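Local structure of aromatic-amino-acid transaminase TyrB (4WD2) at residues L89-H95 with V236-R241; G163-F167 with V195-Q201. The protein probably catalyses the reversible pyridoxal-phosphate-dependent transfer of amino groups between aromatic amino acids and 2-oxo acids. One frame throughout, in Å; residues are numbered along the deposited sequence.

Both contacts belong to the large domain of a class I/II aminotransferase, built round a mixed sheet. Their centres lie about 21 Å apart and their nearest atoms about 7 Å apart, without touching. Along the chain, contact 2 is nested inside the loop closed by contact 1. Contact 1 joins the C-terminal end of helix 80-91, and the turn after it, to the short helix 234-241, beside strands 215-220, 246-251 and 264-269. Contact 2 packs the weakly bonded edge strand 164-165 against the turn into helix 199-211. Neither contains K254, the lysine modified by pyridoxal phosphate. That residue follows strand 246-251, whose side chains V248 and N250 touch V236 and V90 of contact 1.

Contact 1 (L89-H95 with V236-R241)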
loop_
_atom_site.group_PDB
_atom_site.type_symbol
_atom_site.label_atom_id
_atom_site.label_comp_id
_atom_site.label_asym_id
_atom_site.label_seq_id
_atom_site.Cartn_x
_atom_site.Cartn_y
_atom_site.Cartn_z
ATOM N N LEU A 89 -15.591 -15.137 5.203
ATOM C CA LEU A 89 -15.441 -15.775 3.899
ATOM C C LEU A 89 -14.334 -16.819 3.906
ATOM O O LEU A 89 -14.496 -17.912 3.368
ATOM C CB LEU A 89 -15.148 -14.726 2.824
ATOM C CG LEU A 89 -14.733 -15.263 1.455
ATOM C CD1 LEU A 89 -15.879 -16.008 0.778
ATOM C CD2 LEU A 89 -14.252 -14.116 0.581
ATOM N N VAL A 90 -13.204 -16.475 4.514
ATOM C CA VAL A 90 -12.037 -17.351 4.507
ATOM C C VAL A 90 -12.189 -18.571 5.417
ATOM O O VAL A 90 -11.874 -19.688 5.009
ATOM C CB VAL A 90 -10.767 -16.585 4.914
ATOM C CG1 VAL A 90 -9.589 -17.547 5.101
ATOM C CG2 VAL A 90 -10.429 -15.539 3.868
ATOM N N PHE A 91 -12.666 -18.367 6.642
ATOM C CA PHE A 91 -12.706 -19.453 7.621
ATOM C C PHE A 91 -14.074 -20.120 7.718
ATOM O O PHE A 91 -14.206 -21.199 8.302
ATOM C CB PHE A 91 -12.291 -18.941 9.007
ATOM C CG PHE A 91 -10.864 -18.464 9.075
ATOM C CD1 PHE A 91 -10.543 -17.146 8.786
ATOM C CD2 PHE A 91 -9.847 -19.333 9.435
ATOM C CE1 PHE A 91 -9.234 -16.706 8.839
ATOM C CE2 PHE A 91 -8.529 -18.893 9.498
ATOM C CZ PHE A 91 -8.225 -17.580 9.194
ATOM N N GLY A 92 -15.085 -19.479 7.144
ATOM C CA GLY A 92 -16.453 -19.918 7.315
ATOM C C GLY A 92 -17.040 -19.205 8.514
ATOM O O GLY A 92 -16.381 -19.075 9.554
ATOM N N ALA A 93 -18.276 -18.736 8.366
ATOM C CA ALA A 93 -18.984 -18.018 9.420
ATOM C C ALA A 93 -18.997 -18.769 10.746
ATOM O O ALA A 93 -18.881 -18.155 11.810
ATOM C CB ALA A 93 -20.424 -17.723 8.978
ATOM N N ASP A 94 -19.141 -20.090 10.684
ATOM C CA ASP A 94 -19.312 -20.891 11.893
ATOM C C ASP A 94 -17.999 -21.428 12.470
ATOM O O ASP A 94 -18.013 -22.305 13.343
ATOM C CB ASP A 94 -20.260 -22.064 11.613
ATOM C CG ASP A 94 -19.665 -23.098 10.655
ATOM O OD1 ASP A 94 -18.648 -22.804 9.991
ATOM O OD2 ASP A 94 -20.225 -24.214 10.566
ATOM N N HIS A 95 -16.867 -20.923 11.987
ATOM C CA HIS A 95 -15.593 -21.490 12.409
ATOM C C HIS A 95 -15.365 -21.227 13.894
ATOM O O HIS A 95 -15.568 -20.109 14.358
ATOM C CB HIS A 95 -14.437 -20.933 11.588
ATOM C CG HIS A 95 -13.212 -21.783 11.653
ATOM N ND1 HIS A 95 -12.456 -21.912 12.804
ATOM C CD2 HIS A 95 -12.623 -22.575 10.728
ATOM C CE1 HIS A 95 -11.453 -22.736 12.576
ATOM N NE2 HIS A 95 -11.528 -23.151 11.321
ATOM N N VAL A 236 -6.726 -23.922 5.323
ATOM C CA VAL A 236 -6.802 -22.845 6.296
ATOM C C VAL A 236 -7.743 -23.211 7.441
ATOM O O VAL A 236 -7.403 -23.054 8.614
ATOM C CB VAL A 236 -7.272 -21.529 5.627
ATOM C CG1 VAL A 236 -7.576 -20.484 6.664
ATOM C CG2 VAL A 236 -6.208 -21.018 4.655
ATOM N N ARG A 237 -8.925 -23.711 7.091
ATOM C CA ARG A 237 -9.948 -24.020 8.082
ATOM C C ARG A 237 -9.538 -25.205 8.958
ATOM O O ARG A 237 -9.803 -25.208 10.160
ATOM C CB ARG A 237 -11.292 -24.285 7.389
ATOM C CG ARG A 237 -11.804 -23.082 6.614
ATOM C CD ARG A 237 -13.200 -23.290 5.996
ATOM N NE ARG A 237 -13.572 -22.127 5.191
ATOM C CZ ARG A 237 -14.714 -21.990 4.521
ATOM N NH1 ARG A 237 -15.630 -22.939 4.550
ATOM N NH2 ARG A 237 -14.937 -20.893 3.818
ATOM N N GLU A 238 -8.880 -26.202 8.366
ATOM C CA GLU A 238 -8.435 -27.365 9.135
ATOM C C GLU A 238 -7.250 -27.027 10.056
ATOM O O GLU A 238 -7.194 -27.499 11.192
ATOM C CB GLU A 238 -8.080 -28.527 8.198
ATOM C CG GLU A 238 -7.715 -29.829 8.905
ATOM C CD GLU A 238 -8.881 -30.453 9.672
ATOM O OE1 GLU A 238 -10.019 -29.954 9.572
ATOM O OE2 GLU A 238 -8.658 -31.457 10.383
ATOM N N LEU A 239 -6.317 -26.202 9.581
ATOM C CA LEU A 239 -5.239 -25.705 10.443
ATOM C C LEU A 239 -5.803 -24.972 11.661
ATOM O O LEU A 239 -5.383 -25.208 12.802
ATOM C CB LEU A 239 -4.303 -24.773 9.663
ATOM C CG LEU A 239 -3.164 -25.394 8.848
ATOM C CD1 LEU A 239 -2.664 -24.429 7.786
ATOM C CD2 LEU A 239 -2.008 -25.818 9.755
ATOM N N ALA A 240 -6.775 -24.099 11.414
ATOM C CA ALA A 240 -7.391 -23.314 12.476
ATOM C C ALA A 240 -8.253 -24.157 13.429
ATOM O O ALA A 240 -8.260 -23.909 14.637
ATOM C CB ALA A 240 -8.219 -22.182 11.875
ATOM N N ARG A 241 -8.975 -25.146 12.908
ATOM C CA ARG A 241 -9.750 -26.030 13.779
ATOM C C ARG A 241 -8.842 -26.802 14.739
ATOM O O ARG A 241 -9.237 -27.141 15.858
ATOM C CB ARG A 241 -10.587 -27.017 12.957
ATOM C CG ARG A 241 -11.945 -26.474 12.489
ATOM C CD ARG A 241 -12.797 -27.582 11.868
ATOM N NE ARG A 241 -12.200 -28.138 10.651
ATOM C CZ ARG A 241 -12.461 -27.706 9.416
ATOM N NH1 ARG A 241 -13.308 -26.702 9.223
ATOM N NH2 ARG A 241 -11.873 -28.277 8.370
#
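R237 and H95 each reach across to the opposite segment, and both hydrogen-bond to backbone carbonyls there. R237 extends along the end of helix 80-91. Its NE gives a nearly straight bond to V90 O (3.0 Å), and its NH2 gives a weak one to L89 O (3.0 Å). These carbonyls lie near the guanidinium plane, at its edge. Over one face are F91 C and G92 N. The charge has a further partner in D230, which forms a salt bridge with NH1. R237 thus hydrogen-bonds carbonyls in the last turn of helix 80-91.

G92, the first residue past the helix, has positive phi and begins a type I turn to H95. A side chain on G92 would collide with the preceding carbonyl and crowd R237 NH1. The turn brings H95 to the N-cap of the next helix, where its ND1 bonds to A97 N. Its NE2 donates to R237 O at 2.9 Å. One imidazole therefore links the start of helix 96-99 to helix 234-241. R237 O also accepts from R241 N (2.9 Å) within its own helix. The H95 ring lies close to A240, with CE1 3.4 Å from A240 CB.

F91 starts away from helix 234-241, but its ring comes back. F91 CE2 is 3.4 Å from V236 CG1 and 4.1 Å from A240 CB. V90 CG1 meets V236 CG1 at 3.9 Å.

These apolar side chains also pack against the central sheet. V90 and V236 touch strands 215-220 and 246-251, while F91 and A240 touch strand 264-269.

Contact 2 (G163-F167 with V195-Q201); sequences GGLKF and VDLDEGQ
Segment 163-167 runs from a G1 beta bulge, G163 (78/15) and G164 (-121/-145) facing D159, through a short, weakly bonded edge strand at about 164-165 into a helix. L165 is extended, K166 centres an inverse gamma turn and is the N-cap, and F167 begins the helix. Segment 195-201 is extended to D198, then enters helix 199-211. G164 and V195 are nearest at the start (CA to CA 5.8 Å), F167 and Q201 at the end (7.5 Å).

V195 (chi1 t) is the first bump. Its CG2 lies 3.2 Å from G163 O, and its CG1 lies 3.5 Å from both G164 C and L165 CB. The glycines present bare backbone here. L165 (t, p) pushes back into a hollow between L197 and Q201. Its CD2 is 3.7 Å from L197 CD1 and 3.5 Å from Q201 OE1. L197 (m, p) starts sideways, but its end comes near L165 and F167. F167 (chi1 t, chi2 66°) closes the far end. Q201 CB sits over its ring face in a CH-pi contact, 3.8 Å from the centroid. F167 CZ is 3.4 Å from Q201 O, and F167 CE1 is 4.2 Å from L197 CD2.

D198 and Q201 (m, t) form a capping box. Q201 N donates to D198 OD1 (2.8 Å), and D198 N donates to Q201 OE1 (3.0 Å), which holds the side-chain end. D196 points away; it accepts from C189 N and H190 N and forms a salt bridge with R353.

A G1-bulged hairpin edge, backed by Y157 of strand 152-159, thus meets a capping-box helix start.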
loop_
_atom_site.group_PDB
_atom_site.type_symbol
_atom_site.label_atom_id
_atom_site.label_comp_id
_atom_site.label_asym_id
_atom_site.label_seq_id
_atom_site.Cartn_x
_atom_site.Cartn_y
_atom_site.Cartn_z
ATOM N N GLY A 163 4.223 -34.553 -13.622
ATOM C CA GLY A 163 3.396 -33.373 -13.758
ATOM C C GLY A 163 2.557 -33.258 -12.507
ATOM O O GLY A 163 1.574 -32.517 -12.471
ATOM N N GLY A 164 2.960 -34.005 -11.478
ATOM C CA GLY A 164 2.219 -34.084 -10.234
ATOM C C GLY A 164 3.010 -33.636 -9.022
ATOM O O GLY A 164 3.828 -32.717 -9.098
ATOM N N LEU A 165 2.764 -34.287 -7.894
ATOM C CA LEU A 165 3.312 -33.838 -6.621
ATOM C C LEU A 165 4.283 -34.842 -6.002
ATOM O O LEU A 165 3.988 -36.033 -5.919
ATOM C CB LEU A 165 2.172 -33.557 -5.644
ATOM C CG LEU A 165 2.542 -33.083 -4.240
ATOM C CD1 LEU A 165 2.946 -31.621 -4.260
ATOM C CD2 LEU A 165 1.367 -33.316 -3.310
ATOM N N LYS A 166 5.442 -34.355 -5.569
ATOM C CA LYS A 166 6.380 -35.178 -4.813
ATOM C C LYS A 166 6.030 -35.120 -3.340
ATOM O O LYS A 166 6.782 -34.555 -2.550
ATOM C CB LYS A 166 7.820 -34.702 -5.006
ATOM C CG LYS A 166 8.288 -34.623 -6.433
ATOM C CD LYS A 166 9.640 -33.922 -6.503
ATOM C CE LYS A 166 10.787 -34.904 -6.599
ATOM N NZ LYS A 166 11.125 -35.204 -8.019
ATOM N N PHE A 167 4.894 -35.694 -2.961
ATOM C CA PHE A 167 4.409 -35.484 -1.608
ATOM C C PHE A 167 5.289 -36.099 -0.526
ATOM O O PHE A 167 5.473 -35.502 0.531
ATOM C CB PHE A 167 2.996 -36.015 -1.437
ATOM C CG PHE A 167 2.472 -35.802 -0.056
ATOM C CD1 PHE A 167 2.248 -34.513 0.413
ATOM C CD2 PHE A 167 2.255 -36.871 0.795
ATOM C CE1 PHE A 167 1.786 -34.306 1.701
ATOM C CE2 PHE A 167 1.794 -36.665 2.079
ATOM C CZ PHE A 167 1.557 -35.383 2.527
ATOM N N VAL A 195 -0.416 -27.890 -9.453
ATOM C CA VAL A 195 -0.409 -29.127 -8.674
ATOM C C VAL A 195 -0.808 -28.835 -7.222
ATOM O O VAL A 195 -0.155 -28.046 -6.537
ATOM C CB VAL A 195 0.971 -29.822 -8.722
ATOM C CG1 VAL A 195 1.012 -31.011 -7.770
ATOM C CG2 VAL A 195 1.300 -30.276 -10.144
ATOM N N ASP A 196 -1.881 -29.476 -6.761
ATOM C CA ASP A 196 -2.390 -29.267 -5.400
ATOM C C ASP A 196 -2.322 -30.527 -4.540
ATOM O O ASP A 196 -2.394 -31.644 -5.047
ATOM C CB ASP A 196 -3.846 -28.784 -5.428
ATOM C CG ASP A 196 -3.995 -27.376 -5.978
ATOM O OD1 ASP A 196 -2.966 -26.698 -6.174
ATOM O OD2 ASP A 196 -5.151 -26.942 -6.194
ATOM N N LEU A 197 -2.212 -30.339 -3.229
ATOM C CA LEU A 197 -2.380 -31.443 -2.290
ATOM C C LEU A 197 -3.850 -31.834 -2.233
ATOM O O LEU A 197 -4.721 -30.978 -2.414
ATOM C CB LEU A 197 -1.898 -31.057 -0.889
ATOM C CG LEU A 197 -0.415 -31.135 -0.509
ATOM C CD1 LEU A 197 0.443 -30.230 -1.394
ATOM C CD2 LEU A 197 -0.254 -30.758 0.956
ATOM N N ASP A 198 -4.138 -33.109 -1.974
ATOM C CA ASP A 198 -5.513 -33.490 -1.652
ATOM C C ASP A 198 -5.709 -33.387 -0.136
ATOM O O ASP A 198 -4.757 -33.157 0.603
ATOM C CB ASP A 198 -5.862 -34.898 -2.174
ATOM C CG ASP A 198 -4.987 -36.000 -1.588
ATOM O OD1 ASP A 198 -4.842 -36.083 -0.351
ATOM O OD2 ASP A 198 -4.455 -36.808 -2.378
ATOM N N GLU A 199 -6.948 -33.536 0.318
ATOM C CA GLU A 199 -7.283 -33.316 1.725
ATOM C C GLU A 199 -6.655 -34.325 2.670
ATOM O O GLU A 199 -6.479 -34.037 3.850
ATOM C CB GLU A 199 -8.797 -33.314 1.900
ATOM C CG GLU A 199 -9.434 -32.122 1.207
ATOM C CD GLU A 199 -10.918 -32.008 1.457
ATOM O OE1 GLU A 199 -11.495 -32.922 2.083
ATOM O OE2 GLU A 199 -11.499 -30.991 1.028
ATOM N N GLY A 200 -6.316 -35.502 2.152
ATOM C CA GLY A 200 -5.594 -36.495 2.928
ATOM C C GLY A 200 -4.144 -36.087 3.126
ATOM O O GLY A 200 -3.612 -36.178 4.234
ATOM N N GLN A 201 -3.509 -35.624 2.050
ATOM C CA GLN A 201 -2.138 -35.125 2.119
ATOM C C GLN A 201 -2.067 -33.901 3.032
ATOM O O GLN A 201 -1.115 -33.738 3.802
ATOM C CB GLN A 201 -1.618 -34.805 0.713
ATOM C CG GLN A 201 -1.578 -36.033 -0.210
ATOM C CD GLN A 201 -1.191 -35.695 -1.635
ATOM O OE1 GLN A 201 -1.630 -34.689 -2.180
ATOM N NE2 GLN A 201 -0.357 -36.539 -2.247
#